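Local coordinates for ER-derived vesicles protein ERV41 (Saccharomyces cerevisiae, PDB 3ZLC) that helps carry a subset of secretory proteins to the Golgi in COPII-coated vesicles and facilitates retrograde transport back to the endoplasmic reticulum, at residues D18-C32 and E113-R127. Residues are numbered along the deposited sequence; the frame is centred on the assembly and turned at random. Where two conformers were deposited one is given.
Sequences DTVQINMDIYVNTKC and EFNGCHVFGSIPVNR
Thr19 to Val28 pairs with Cys117 to Asn126 as two antiparallel strands, inner neighbours in a six-stranded sheet of the lumenal domain, with strands 53-57 and 156-163 flanking them. Ladder bonds from Val20-Val125 to Val28-Cys117 run unbroken. Gly121 suits its place because its backbone angles would jam any side chain against the preceding carbonyl.

On the face of Val20, Ile22, Met24, Ile26, Val119, Ile123 and Val125, apolar side chains pack together, beta-branched residues suiting an extended strand: Val20 CG1 lies beside Val125 CG2 (3.8 Å), while Ile22 crosses Val125 at about a right angle, its CD1 meeting CG2. Phe236, Tyr238 and Phe240 of strand 233-240 pack against this face, joining it to the second sheet.

The other face is polar and aromatic. His118 NE2 donates to Asp25 OD1 (3.0 Å), meeting it from above the carboxylate plane; Asn159 also bonds OD1. The imidazole is sandwiched, with Phe120 CD1 over one face and Tyr27 CE1 over the other, Tyr27 and His118 forming an offset edge-to-face pair with planes at 78°.

Farther on, Asn29 CG stands anti to its own N (chi1 -163°), aiming ND2 at the carbonyls of Glu113 and Asn115; an alanine here would probably leave both oxygens without this donor and the 113-115 segment less firmly held. Beyond it, the Cys32 SG-Cys117 SG disulfide (2.0 Å, chi3 101°) ties the 29-32 segment to strand 117-126.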
loop_
_atom_site.group_PDB
_atom_site.type_symbol
_atom_site.label_atom_id
_atom_site.label_comp_id
_atom_site.label_asym_id
_atom_site.label_seq_id
_atom_site.Cartn_x
_atom_site.Cartn_y
_atom_site.Cartn_z
ATOM N N ASP A 18 6.829 18.247 -9.704
ATOM C CA ASP A 18 7.408 18.351 -8.362
ATOM C C ASP A 18 6.736 17.414 -7.366
ATOM O O ASP A 18 7.373 16.925 -6.421
ATOM C CB ASP A 18 7.312 19.792 -7.841
ATOM C CG ASP A 18 8.106 20.771 -8.685
ATOM O OD1 ASP A 18 9.125 20.352 -9.277
ATOM O OD2 ASP A 18 7.705 21.959 -8.757
ATOM N N THR A 19 5.443 17.175 -7.569
ATOM C CA THR A 19 4.667 16.356 -6.636
ATOM C C THR A 19 3.891 15.265 -7.366
ATOM O O THR A 19 3.713 15.326 -8.590
ATOM C CB THR A 19 3.664 17.205 -5.827
ATOM O OG1 THR A 19 2.712 17.782 -6.725
ATOM C CG2 THR A 19 4.376 18.323 -5.068
ATOM N N VAL A 20 3.433 14.275 -6.602
ATOM C CA VAL A 20 2.584 13.208 -7.122
ATOM C C VAL A 20 1.649 12.750 -6.008
ATOM O O VAL A 20 2.018 12.808 -4.829
ATOM C CB VAL A 20 3.432 12.021 -7.643
ATOM C CG1 VAL A 20 4.193 11.345 -6.485
ATOM C CG2 VAL A 20 2.554 11.008 -8.401
ATOM N N GLN A 21 0.429 12.342 -6.358
ATOM C CA GLN A 21 -0.483 11.744 -5.370
ATOM C C GLN A 21 -0.218 10.253 -5.222
ATOM O O GLN A 21 -0.122 9.539 -6.219
ATOM C CB GLN A 21 -1.951 11.923 -5.798
ATOM C CG GLN A 21 -2.373 13.372 -5.949
ATOM C CD GLN A 21 -2.605 14.030 -4.610
ATOM O OE1 GLN A 21 -2.195 15.165 -4.373
ATOM N NE2 GLN A 21 -3.273 13.315 -3.722
ATOM N N ILE A 22 -0.107 9.778 -3.982
ATOM C CA ILE A 22 -0.108 8.339 -3.738
ATOM C C ILE A 22 -1.509 7.944 -3.310
ATOM O O ILE A 22 -2.039 8.472 -2.319
ATOM C CB ILE A 22 0.910 7.927 -2.655
ATOM C CG1 ILE A 22 2.328 8.285 -3.108
ATOM C CG2 ILE A 22 0.821 6.432 -2.394
ATOM C CD1 ILE A 22 3.440 7.859 -2.118
ATOM N N ASN A 23 -2.124 7.032 -4.061
ATOM C CA ASN A 23 -3.499 6.625 -3.785
ATOM C C ASN A 23 -3.471 5.252 -3.146
ATOM O O ASN A 23 -2.837 4.334 -3.667
ATOM C CB ASN A 23 -4.325 6.567 -5.072
ATOM C CG ASN A 23 -4.081 7.750 -5.976
ATOM O OD1 ASN A 23 -4.382 8.898 -5.615
ATOM N ND2 ASN A 23 -3.545 7.484 -7.168
ATOM N N MET A 24 -4.170 5.095 -2.027
ATOM C CA MET A 24 -4.081 3.869 -1.244
ATOM C C MET A 24 -5.455 3.420 -0.732
ATOM O O MET A 24 -6.262 4.242 -0.315
ATOM C CB MET A 24 -3.137 4.101 -0.061
ATOM C CG MET A 24 -2.480 2.851 0.462
ATOM S SD MET A 24 -1.487 3.111 1.948
ATOM C CE MET A 24 -2.085 4.730 2.452
ATOM N N ASP A 25 -5.699 2.120 -0.745
ATOM C CA ASP A 25 -6.900 1.575 -0.149
ATOM C C ASP A 25 -6.435 0.221 0.328
ATOM O O ASP A 25 -6.133 -0.660 -0.479
ATOM C CB ASP A 25 -8.026 1.449 -1.179
ATOM C CG ASP A 25 -9.340 1.018 -0.532
ATOM O OD1 ASP A 25 -9.343 -0.011 0.187
ATOM O OD2 ASP A 25 -10.345 1.725 -0.696
ATOM N N ILE A 26 -6.280 0.081 1.642
ATOM C CA ILE A 26 -5.666 -1.107 2.243
ATOM C C ILE A 26 -6.483 -1.559 3.464
ATOM O O ILE A 26 -7.067 -0.715 4.147
ATOM C CB ILE A 26 -4.203 -0.774 2.659
ATOM C CG1 ILE A 26 -3.396 -0.375 1.416
ATOM C CG2 ILE A 26 -3.518 -1.944 3.365
ATOM C CD1 ILE A 26 -1.964 -0.039 1.699
ATOM N N TYR A 27 -6.528 -2.870 3.731
ATOM C CA TYR A 27 -7.108 -3.370 4.977
ATOM C C TYR A 27 -5.905 -3.843 5.777
ATOM O O TYR A 27 -5.048 -4.534 5.238
ATOM C CB TYR A 27 -8.031 -4.575 4.741
ATOM C CG TYR A 27 -9.236 -4.336 3.842
ATOM C CD1 TYR A 27 -9.799 -3.069 3.697
ATOM C CD2 TYR A 27 -9.803 -5.386 3.138
ATOM C CE1 TYR A 27 -10.916 -2.868 2.872
ATOM C CE2 TYR A 27 -10.907 -5.200 2.315
ATOM C CZ TYR A 27 -11.457 -3.939 2.181
ATOM O OH TYR A 27 -12.558 -3.755 1.365
ATOM N N VAL A 28 -5.826 -3.458 7.044
ATOM C CA VAL A 28 -4.764 -3.941 7.939
ATOM C C VAL A 28 -5.429 -4.724 9.069
ATOM O O VAL A 28 -6.456 -4.289 9.590
ATOM C CB VAL A 28 -3.958 -2.766 8.558
ATOM C CG1 VAL A 28 -2.854 -3.295 9.478
ATOM C CG2 VAL A 28 -3.334 -1.895 7.452
ATOM N N ASN A 29 -4.846 -5.865 9.446
ATOM C CA ASN A 29 -5.409 -6.757 10.481
ATOM C C ASN A 29 -5.133 -6.239 11.898
ATOM O O ASN A 29 -4.899 -7.019 12.826
ATOM C CB ASN A 29 -4.812 -8.165 10.283
ATOM C CG ASN A 29 -5.571 -9.280 11.000
ATOM O OD1 ASN A 29 -5.136 -10.431 10.939
ATOM N ND2 ASN A 29 -6.702 -8.964 11.661
ATOM N N THR A 30 -5.204 -4.917 12.063
ATOM C CA THR A 30 -5.046 -4.259 13.369
ATOM C C THR A 30 -6.061 -3.115 13.474
ATOM O O THR A 30 -6.374 -2.465 12.464
ATOM C CB THR A 30 -3.618 -3.679 13.525
ATOM O OG1 THR A 30 -2.645 -4.732 13.369
ATOM C CG2 THR A 30 -3.437 -3.008 14.891
ATOM N N LYS A 31 -6.596 -2.891 14.675
ATOM C CA LYS A 31 -7.526 -1.775 14.914
ATOM C C LYS A 31 -6.853 -0.451 14.597
ATOM O O LYS A 31 -5.649 -0.300 14.831
ATOM C CB LYS A 31 -7.983 -1.747 16.372
ATOM C CG LYS A 31 -8.434 -3.085 16.908
ATOM C CD LYS A 31 -9.740 -3.506 16.308
ATOM C CE LYS A 31 -10.857 -3.353 17.321
ATOM N NZ LYS A 31 -12.169 -3.692 16.706
ATOM N N CYS A 32 -7.619 0.506 14.070
ATOM C CA CYS A 32 -7.042 1.756 13.546
ATOM C C CYS A 32 -6.223 2.542 14.579
ATOM O O CYS A 32 -5.167 3.092 14.257
ATOM C CB CYS A 32 -8.152 2.662 13.006
ATOM S SG CYS A 32 -9.073 1.981 11.613
ATOM N N GLU A 113 -8.735 -12.189 15.972
ATOM C CA GLU A 113 -8.335 -12.609 14.626
ATOM C C GLU A 113 -8.840 -11.638 13.561
ATOM O O GLU A 113 -8.287 -11.571 12.463
ATOM C CB GLU A 113 -8.865 -14.015 14.308
ATOM C CG GLU A 113 -7.956 -15.165 14.729
ATOM C CD GLU A 113 -8.551 -16.528 14.405
ATOM O OE1 GLU A 113 -9.443 -16.595 13.532
ATOM O OE2 GLU A 113 -8.135 -17.532 15.027
ATOM N N PHE A 114 -9.891 -10.889 13.890
ATOM C CA PHE A 114 -10.551 -10.037 12.908
ATOM C C PHE A 114 -10.370 -8.538 13.131
ATOM O O PHE A 114 -10.933 -7.740 12.364
ATOM C CB PHE A 114 -12.043 -10.385 12.821
ATOM C CG PHE A 114 -12.300 -11.844 12.580
ATOM C CD1 PHE A 114 -11.890 -12.440 11.395
ATOM C CD2 PHE A 114 -12.935 -12.627 13.540
ATOM C CE1 PHE A 114 -12.111 -13.786 11.167
ATOM C CE2 PHE A 114 -13.169 -13.977 13.316
ATOM C CZ PHE A 114 -12.754 -14.559 12.128
ATOM N N ASN A 115 -9.611 -8.163 14.170
ATOM C CA ASN A 115 -9.163 -6.779 14.343
ATOM C C ASN A 115 -8.788 -6.220 12.990
ATOM O O ASN A 115 -8.018 -6.855 12.264
ATOM C CB ASN A 115 -7.921 -6.715 15.243
ATOM C CG ASN A 115 -8.218 -7.087 16.682
ATOM O OD1 ASN A 115 -9.369 -7.067 17.113
ATOM N ND2 ASN A 115 -7.173 -7.416 17.440
ATOM N N GLY A 116 -9.331 -5.060 12.616
ATOM C CA GLY A 116 -9.005 -4.517 11.303
ATOM C C GLY A 116 -9.172 -3.018 11.153
ATOM O O GLY A 116 -9.936 -2.396 11.884
ATOM N N CYS A 117 -8.437 -2.443 10.202
ATOM C CA CYS A 117 -8.562 -1.035 9.856
ATOM C C CYS A 117 -8.550 -0.885 8.339
ATOM O O CYS A 117 -7.683 -1.444 7.651
ATOM C CB CYS A 117 -7.409 -0.223 10.430
ATOM S SG CYS A 117 -7.623 1.577 10.234
ATOM N N HIS A 118 -9.532 -0.145 7.834
ATOM C CA HIS A 118 -9.609 0.211 6.424
ATOM C C HIS A 118 -8.942 1.574 6.265
ATOM O O HIS A 118 -9.472 2.590 6.737
ATOM C CB HIS A 118 -11.076 0.292 6.002
ATOM C CG HIS A 118 -11.278 0.593 4.550
ATOM N ND1 HIS A 118 -12.497 0.994 4.036
ATOM C CD2 HIS A 118 -10.428 0.525 3.494
ATOM C CE1 HIS A 118 -12.381 1.185 2.732
ATOM N NE2 HIS A 118 -11.145 0.906 2.373
ATOM N N VAL A 119 -7.784 1.592 5.610
ATOM C CA VAL A 119 -7.007 2.817 5.441
ATOM C C VAL A 119 -7.112 3.269 3.985
ATOM O O VAL A 119 -6.745 2.531 3.076
ATOM C CB VAL A 119 -5.531 2.577 5.791
ATOM C CG1 VAL A 119 -4.732 3.852 5.564
ATOM C CG2 VAL A 119 -5.403 2.092 7.252
ATOM N N PHE A 120 -7.619 4.476 3.748
ATOM C CA PHE A 120 -7.814 4.882 2.358
ATOM C C PHE A 120 -7.778 6.392 2.140
ATOM O O PHE A 120 -8.195 7.178 3.002
ATOM C CB PHE A 120 -9.114 4.277 1.798
ATOM C CG PHE A 120 -10.353 4.714 2.520
ATOM C CD1 PHE A 120 -10.705 4.148 3.744
ATOM C CD2 PHE A 120 -11.177 5.688 1.975
ATOM C CE1 PHE A 120 -11.866 4.552 4.411
ATOM C CE2 PHE A 120 -12.322 6.093 2.631
ATOM C CZ PHE A 120 -12.672 5.521 3.850
ATOM N N GLY A 121 -7.262 6.785 0.978
ATOM C CA GLY A 121 -7.213 8.190 0.613
ATOM C C GLY A 121 -6.098 8.446 -0.380
ATOM O O GLY A 121 -5.522 7.515 -0.929
ATOM N N SER A 122 -5.809 9.721 -0.612
ATOM C CA SER A 122 -4.761 10.105 -1.544
ATOM C C SER A 122 -3.821 11.097 -0.874
ATOM O O SER A 122 -4.266 12.082 -0.290
ATOM C CB SER A 122 -5.379 10.701 -2.811
ATOM O OG SER A 122 -5.968 9.678 -3.588
ATOM N N ILE A 123 -2.523 10.819 -0.938
ATOM C CA ILE A 123 -1.535 11.661 -0.262
ATOM C C ILE A 123 -0.596 12.335 -1.260
ATOM O O ILE A 123 0.119 11.647 -1.983
ATOM C CB ILE A 123 -0.650 10.829 0.692
ATOM C CG1 ILE A 123 -1.507 9.967 1.621
ATOM C CG2 ILE A 123 0.278 11.745 1.506
ATOM C CD1 ILE A 123 -0.702 8.964 2.454
ATOM N N PRO A 124 -0.573 13.682 -1.279
ATOM C CA PRO A 124 0.405 14.383 -2.117
ATOM C C PRO A 124 1.794 14.298 -1.495
ATOM O O PRO A 124 1.982 14.669 -0.338
ATOM C CB PRO A 124 -0.092 15.839 -2.108
ATOM C CG PRO A 124 -0.819 15.986 -0.822
ATOM C CD PRO A 124 -1.429 14.618 -0.524
ATOM N N VAL A 125 2.759 13.793 -2.248
ATOM C CA VAL A 125 4.127 13.739 -1.749
ATOM C C VAL A 125 5.054 14.393 -2.768
ATOM O O VAL A 125 4.700 14.536 -3.949
ATOM C CB VAL A 125 4.578 12.283 -1.455
ATOM C CG1 VAL A 125 3.672 11.627 -0.430
ATOM C CG2 VAL A 125 4.601 11.446 -2.746
ATOM N N ASN A 126 6.233 14.804 -2.326
ATOM C CA ASN A 126 7.216 15.298 -3.280
ATOM C C ASN A 126 7.577 14.134 -4.178
ATOM O O ASN A 126 7.672 12.995 -3.699
ATOM C CB ASN A 126 8.459 15.825 -2.560
ATOM C CG ASN A 126 8.165 17.036 -1.700
ATOM O OD1 ASN A 126 7.472 17.958 -2.128
ATOM N ND2 ASN A 126 8.690 17.038 -0.477
ATOM N N ARG A 127 7.757 14.398 -5.473
ATOM C CA ARG A 127 8.086 13.337 -6.426
ATOM C C ARG A 127 9.593 13.087 -6.380
ATOM O O ARG A 127 10.331 13.395 -7.333
ATOM C CB ARG A 127 7.617 13.716 -7.844
ATOM C CG ARG A 127 7.582 12.548 -8.845
ATOM C CD ARG A 127 7.175 12.982 -10.275
ATOM N NE ARG A 127 7.388 11.869 -11.208
ATOM C CZ ARG A 127 6.460 10.980 -11.550
ATOM N NH1 ARG A 127 5.218 11.076 -11.063
ATOM N NH2 ARG A 127 6.770 9.993 -12.382
HETATM O O HOH W 1 3.590 13.468 -10.669
HETATM O O HOH W 2 -4.765 -7.449 15.421
HETATM O O HOH W 3 -5.726 -12.787 12.209
HETATM O O HOH W 4 -12.012 -5.397 14.169
#